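Local coordinates for SusD family protein (Bacteroides uniformis, PDB 7KV1) that probably binds beta-glucans at the cell surface, as a SusD-family glycan-binding protein of a gut bacterium, at residues A[224-236]-A[280-292]. Numbering follows the deposited sequence.
Sequences QLGRVTQAMAYMV and GEWCDESIWEINY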
loop_
_atom_site.group_PDB
_atom_site.type_symbol
_atom_site.label_atom_id
_atom_site.label_comp_id
_atom_site.label_asym_id
_atom_site.label_seq_id
_atom_site.Cartn_x
_atom_site.Cartn_y
_atom_site.Cartn_z
ATOM N N GLN A 224 19.348 5.779 -8.952
ATOM C CA GLN A 224 19.022 4.476 -8.318
ATOM C C GLN A 224 17.806 4.620 -7.393
ATOM O O GLN A 224 17.557 3.679 -6.597
ATOM C CB GLN A 224 20.256 3.962 -7.582
ATOM C CG GLN A 224 21.308 3.437 -8.548
ATOM C CD GLN A 224 22.362 2.629 -7.842
ATOM O OE1 GLN A 224 22.125 1.490 -7.454
ATOM N NE2 GLN A 224 23.533 3.231 -7.670
ATOM N N LEU A 225 17.088 5.749 -7.455
ATOM C CA LEU A 225 15.875 5.942 -6.609
ATOM C C LEU A 225 14.844 4.897 -7.051
ATOM O O LEU A 225 14.682 4.726 -8.245
ATOM C CB LEU A 225 15.376 7.390 -6.735
ATOM C CG LEU A 225 16.189 8.409 -5.936
ATOM C CD1 LEU A 225 15.693 9.825 -6.170
ATOM C CD2 LEU A 225 16.175 8.087 -4.449
ATOM N N GLY A 226 14.237 4.170 -6.112
ATOM C CA GLY A 226 13.366 3.005 -6.389
ATOM C C GLY A 226 13.943 1.745 -5.771
ATOM O O GLY A 226 13.174 0.831 -5.431
ATOM N N ARG A 227 15.263 1.671 -5.603
ATOM C CA ARG A 227 15.864 0.555 -4.834
ATOM C C ARG A 227 15.262 0.577 -3.435
ATOM O O ARG A 227 14.862 1.631 -2.954
ATOM C CB ARG A 227 17.387 0.582 -4.768
ATOM C CG ARG A 227 18.052 0.237 -6.097
ATOM C CD ARG A 227 19.569 0.029 -6.034
ATOM N NE ARG A 227 20.051 -0.150 -7.402
ATOM C CZ ARG A 227 20.049 -1.301 -8.088
ATOM N NH1 ARG A 227 19.653 -2.438 -7.544
ATOM N NH2 ARG A 227 20.463 -1.315 -9.340
ATOM N N VAL A 228 15.242 -0.572 -2.789
ATOM C CA VAL A 228 14.830 -0.633 -1.367
ATOM C C VAL A 228 15.996 -0.147 -0.531
ATOM O O VAL A 228 17.168 -0.281 -0.989
ATOM C CB VAL A 228 14.339 -2.035 -1.014
ATOM C CG1 VAL A 228 13.161 -2.357 -1.910
ATOM C CG2 VAL A 228 15.425 -3.116 -1.129
ATOM N N THR A 229 15.662 0.417 0.619
ATOM C CA THR A 229 16.576 1.156 1.512
ATOM C C THR A 229 16.321 0.724 2.954
ATOM O O THR A 229 15.302 0.057 3.242
ATOM C CB THR A 229 16.413 2.669 1.356
ATOM O OG1 THR A 229 15.066 2.952 1.711
ATOM C CG2 THR A 229 16.700 3.174 -0.047
ATOM N N GLN A 230 17.217 1.110 3.843
ATOM C CA GLN A 230 17.052 0.828 5.272
ATOM C C GLN A 230 15.801 1.587 5.748
ATOM O O GLN A 230 15.088 1.060 6.605
ATOM C CB GLN A 230 18.340 1.196 5.987
ATOM C CG GLN A 230 18.335 0.796 7.440
ATOM C CD GLN A 230 18.727 -0.634 7.642
ATOM O OE1 GLN A 230 18.624 -1.459 6.728
ATOM N NE2 GLN A 230 19.158 -0.926 8.862
ATOM N N ALA A 231 15.572 2.807 5.269
ATOM C CA ALA A 231 14.378 3.597 5.664
ATOM C C ALA A 231 13.129 2.823 5.226
ATOM O O ALA A 231 12.162 2.745 5.973
ATOM C CB ALA A 231 14.403 4.977 5.060
ATOM N N MET A 232 13.140 2.262 4.027
ATOM C CA MET A 232 11.968 1.502 3.534
ATOM C C MET A 232 11.760 0.289 4.442
ATOM O O MET A 232 10.594 -0.022 4.745
ATOM C CB MET A 232 12.135 1.092 2.071
ATOM C CG MET A 232 10.993 0.249 1.559
ATOM S SD MET A 232 11.411 -1.495 1.568
ATOM C CE MET A 232 10.032 -2.188 0.656
ATOM N N ALA A 233 12.855 -0.356 4.866
ATOM C CA ALA A 233 12.872 -1.528 5.766
ATOM C C ALA A 233 12.215 -1.171 7.104
ATOM O O ALA A 233 11.394 -1.975 7.634
ATOM C CB ALA A 233 14.295 -2.022 5.968
ATOM N N TYR A 234 12.607 -0.037 7.676
ATOM C CA TYR A 234 11.995 0.494 8.924
ATOM C C TYR A 234 10.461 0.627 8.776
ATOM O O TYR A 234 9.727 0.321 9.706
ATOM C CB TYR A 234 12.615 1.848 9.296
ATOM C CG TYR A 234 14.061 1.821 9.721
ATOM C CD1 TYR A 234 14.733 0.641 10.003
ATOM C CD2 TYR A 234 14.737 3.007 9.940
ATOM C CE1 TYR A 234 16.065 0.642 10.390
ATOM C CE2 TYR A 234 16.058 3.024 10.360
ATOM C CZ TYR A 234 16.727 1.835 10.591
ATOM O OH TYR A 234 18.027 1.870 11.019
ATOM N N MET A 235 9.986 1.112 7.636
ATOM C CA MET A 235 8.543 1.347 7.383
ATOM C C MET A 235 7.831 -0.003 7.241
ATOM O O MET A 235 6.726 -0.152 7.746
ATOM C CB MET A 235 8.361 2.246 6.154
ATOM C CG MET A 235 8.907 3.668 6.404
ATOM S SD MET A 235 8.077 4.537 7.796
ATOM C CE MET A 235 6.447 4.861 7.130
ATOM N N VAL A 236 8.451 -0.977 6.600
ATOM C CA VAL A 236 7.850 -2.340 6.504
ATOM C C VAL A 236 7.781 -2.923 7.920
ATOM O O VAL A 236 6.741 -3.517 8.316
ATOM C CB VAL A 236 8.643 -3.250 5.552
ATOM C CG1 VAL A 236 8.076 -4.664 5.603
ATOM C CG2 VAL A 236 8.623 -2.724 4.124
ATOM N N GLY A 280 7.015 16.322 -7.684
ATOM C CA GLY A 280 6.980 15.834 -6.285
ATOM C C GLY A 280 7.502 14.414 -6.144
ATOM O O GLY A 280 7.736 13.965 -5.002
ATOM N N GLU A 281 7.725 13.724 -7.263
ATOM C CA GLU A 281 8.277 12.351 -7.253
ATOM C C GLU A 281 9.635 12.408 -6.576
ATOM O O GLU A 281 10.424 13.291 -6.931
ATOM C CB GLU A 281 8.377 11.808 -8.677
ATOM C CG GLU A 281 7.016 11.629 -9.296
ATOM C CD GLU A 281 7.017 10.919 -10.630
ATOM O OE1 GLU A 281 8.099 10.853 -11.254
ATOM O OE2 GLU A 281 5.940 10.430 -11.025
ATOM N N TRP A 282 9.865 11.543 -5.599
ATOM C CA TRP A 282 11.156 11.472 -4.868
ATOM C C TRP A 282 11.492 12.840 -4.229
ATOM O O TRP A 282 12.680 13.170 -4.118
ATOM C CB TRP A 282 12.251 10.962 -5.821
ATOM C CG TRP A 282 11.985 9.547 -6.236
ATOM C CD1 TRP A 282 11.660 9.084 -7.473
ATOM C CD2 TRP A 282 11.980 8.408 -5.363
ATOM N NE1 TRP A 282 11.443 7.726 -7.428
ATOM C CE2 TRP A 282 11.651 7.285 -6.145
ATOM C CE3 TRP A 282 12.269 8.232 -4.007
ATOM C CZ2 TRP A 282 11.594 6.004 -5.613
ATOM C CZ3 TRP A 282 12.207 6.963 -3.470
ATOM C CH2 TRP A 282 11.876 5.864 -4.271
ATOM N N CYS A 283 10.492 13.588 -3.758
ATOM C CA CYS A 283 10.730 14.732 -2.837
ATOM C C CYS A 283 11.221 14.148 -1.504
ATOM O O CYS A 283 11.271 12.875 -1.358
ATOM C CB CYS A 283 9.495 15.603 -2.668
ATOM S SG CYS A 283 8.122 14.790 -1.807
ATOM N N ASP A 284 11.609 15.015 -0.566
ATOM C CA ASP A 284 12.285 14.560 0.674
ATOM C C ASP A 284 11.277 13.945 1.651
ATOM O O ASP A 284 11.719 13.413 2.674
ATOM C CB ASP A 284 13.123 15.692 1.261
ATOM C CG ASP A 284 14.341 15.976 0.375
ATOM O OD1 ASP A 284 15.004 14.980 -0.087
ATOM O OD2 ASP A 284 14.593 17.162 0.106
ATOM N N GLU A 285 9.993 13.966 1.332
ATOM C CA GLU A 285 8.959 13.195 2.069
ATOM C C GLU A 285 8.981 11.713 1.660
ATOM O O GLU A 285 8.503 10.849 2.418
ATOM C CB GLU A 285 7.588 13.802 1.794
ATOM C CG GLU A 285 6.525 13.119 2.622
ATOM C CD GLU A 285 5.259 13.914 2.851
ATOM O OE1 GLU A 285 5.230 15.122 2.526
ATOM O OE2 GLU A 285 4.314 13.307 3.353
ATOM N N SER A 286 9.505 11.414 0.487
ATOM C CA SER A 286 9.342 10.095 -0.152
ATOM C C SER A 286 10.322 9.096 0.462
ATOM O O SER A 286 11.518 9.327 0.403
ATOM C CB SER A 286 9.467 10.219 -1.658
ATOM O OG SER A 286 9.063 8.992 -2.266
ATOM N N ILE A 287 9.833 8.027 1.094
ATOM C CA ILE A 287 10.741 6.971 1.626
ATOM C C ILE A 287 10.822 5.866 0.573
ATOM O O ILE A 287 11.936 5.333 0.335
ATOM C CB ILE A 287 10.285 6.486 3.009
ATOM C CG1 ILE A 287 10.532 7.556 4.077
ATOM C CG2 ILE A 287 10.949 5.178 3.360
ATOM C CD1 ILE A 287 9.955 7.251 5.416
ATOM N N TRP A 288 9.689 5.538 -0.055
ATOM C CA TRP A 288 9.710 4.540 -1.146
ATOM C C TRP A 288 8.538 4.742 -2.105
ATOM O O TRP A 288 7.371 4.934 -1.658
ATOM C CB TRP A 288 9.760 3.133 -0.557
ATOM C CG TRP A 288 10.174 2.092 -1.545
ATOM C CD1 TRP A 288 11.357 2.019 -2.230
ATOM C CD2 TRP A 288 9.392 0.967 -1.970
ATOM N NE1 TRP A 288 11.361 0.924 -3.044
ATOM C CE2 TRP A 288 10.173 0.257 -2.908
ATOM C CE3 TRP A 288 8.132 0.468 -1.625
ATOM C CZ2 TRP A 288 9.725 -0.925 -3.499
ATOM C CZ3 TRP A 288 7.670 -0.672 -2.246
ATOM C CH2 TRP A 288 8.472 -1.368 -3.158
ATOM N N GLU A 289 8.868 4.725 -3.391
ATOM C CA GLU A 289 7.908 4.822 -4.500
ATOM C C GLU A 289 8.193 3.665 -5.445
ATOM O O GLU A 289 9.349 3.195 -5.475
ATOM C CB GLU A 289 8.051 6.119 -5.291
ATOM C CG GLU A 289 8.173 7.359 -4.456
ATOM C CD GLU A 289 8.016 8.668 -5.199
ATOM O OE1 GLU A 289 7.734 8.640 -6.438
ATOM O OE2 GLU A 289 8.164 9.714 -4.539
ATOM N N ILE A 290 7.172 3.259 -6.187
ATOM C CA ILE A 290 7.293 2.333 -7.339
ATOM C C ILE A 290 7.271 3.191 -8.600
ATOM O O ILE A 290 6.335 3.954 -8.760
ATOM C CB ILE A 290 6.203 1.270 -7.307
ATOM C CG1 ILE A 290 6.273 0.476 -5.996
ATOM C CG2 ILE A 290 6.332 0.365 -8.516
ATOM C CD1 ILE A 290 5.069 -0.385 -5.748
ATOM N N ASN A 291 8.333 3.104 -9.397
ATOM C CA ASN A 291 8.603 3.997 -10.551
ATOM C C ASN A 291 7.854 3.475 -11.764
ATOM O O ASN A 291 7.939 2.228 -11.999
ATOM C CB ASN A 291 10.082 4.069 -10.929
ATOM C CG ASN A 291 10.901 4.804 -9.899
ATOM O OD1 ASN A 291 10.439 5.786 -9.320
ATOM N ND2 ASN A 291 12.121 4.347 -9.678
ATOM N N TYR A 292 7.269 4.417 -12.516
ATOM C CA TYR A 292 6.518 4.215 -13.781
ATOM C C TYR A 292 6.916 5.234 -14.869
ATOM O O TYR A 292 7.912 5.970 -14.685
ATOM C CB TYR A 292 5.029 4.284 -13.445
ATOM C CG TYR A 292 4.551 3.074 -12.680
ATOM C CD1 TYR A 292 4.590 1.812 -13.263
ATOM C CD2 TYR A 292 4.092 3.183 -11.371
ATOM C CE1 TYR A 292 4.163 0.689 -12.571
ATOM C CE2 TYR A 292 3.651 2.073 -10.668
ATOM C CZ TYR A 292 3.677 0.830 -11.280
ATOM O OH TYR A 292 3.270 -0.246 -10.578
HETATM O O HOH W 1 10.522 0.989 -6.832
HETATM O O HOH W 2 14.277 5.490 1.363
#
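Leu225 lies over one face of the Trp282 indole. Its CB sits 3.8 Å from the centroid of the five-membered ring, nearly on the ring normal. CD1 reaches back to Trp282 CB at 3.6 Å, and CD2 covers CE3, so the leucine spreads along the ring. Glu289 CG touches the opposite face near its rim. Asn291 holds the edge of the indole: OD1 accepts from Trp282 NE1 at 2.9 Å, in the ring plane and on a carbonyl lone pair. The same amide gives ND2 to Leu225 O (3.0 Å, less straight at 141°). An alanine in place of Trp282 would probably open a gap beneath Leu225 and leave the Asn291 amide freer to turn. Gly226 passes close to the ring's CZ2, at a turn whose backbone angles call for glycine. Its carbonyl O accepts from Trp288 NE1 at 3.0 Å, with the donor above the carbonyl plane. A water joins this same oxygen to Glu289 O.

Trp288 offers one face to Met232. CG of the methionine lies 3.7 Å from Trp288 CG, and the bend at chi2 (-99°) carries CE over the six-membered ring. SD stands farther off above the five-membered ring, a Met-aromatic contact. Ile287 is the bump on the helix side: CG2 presses on the backbone between Ala231 and Met232, 3.7 Å from Met232 N, and CD1 lies against Met235 CG. A water bridges Ile287 O and Thr229 OG1, the N-cap oxygen that accepts from Met232 N.

The contact sets the loop leading into helix 230-244, and the helix's first turns, against strand 286-290 and the loops at its ends. That strand pairs antiparallel with 403-407, and Ile287 and Trp288 form a classic bulge opposite Tyr406. Helix 408-420 touches Ile287 and Met235; helix 138-162 packs on Val228 and Met232.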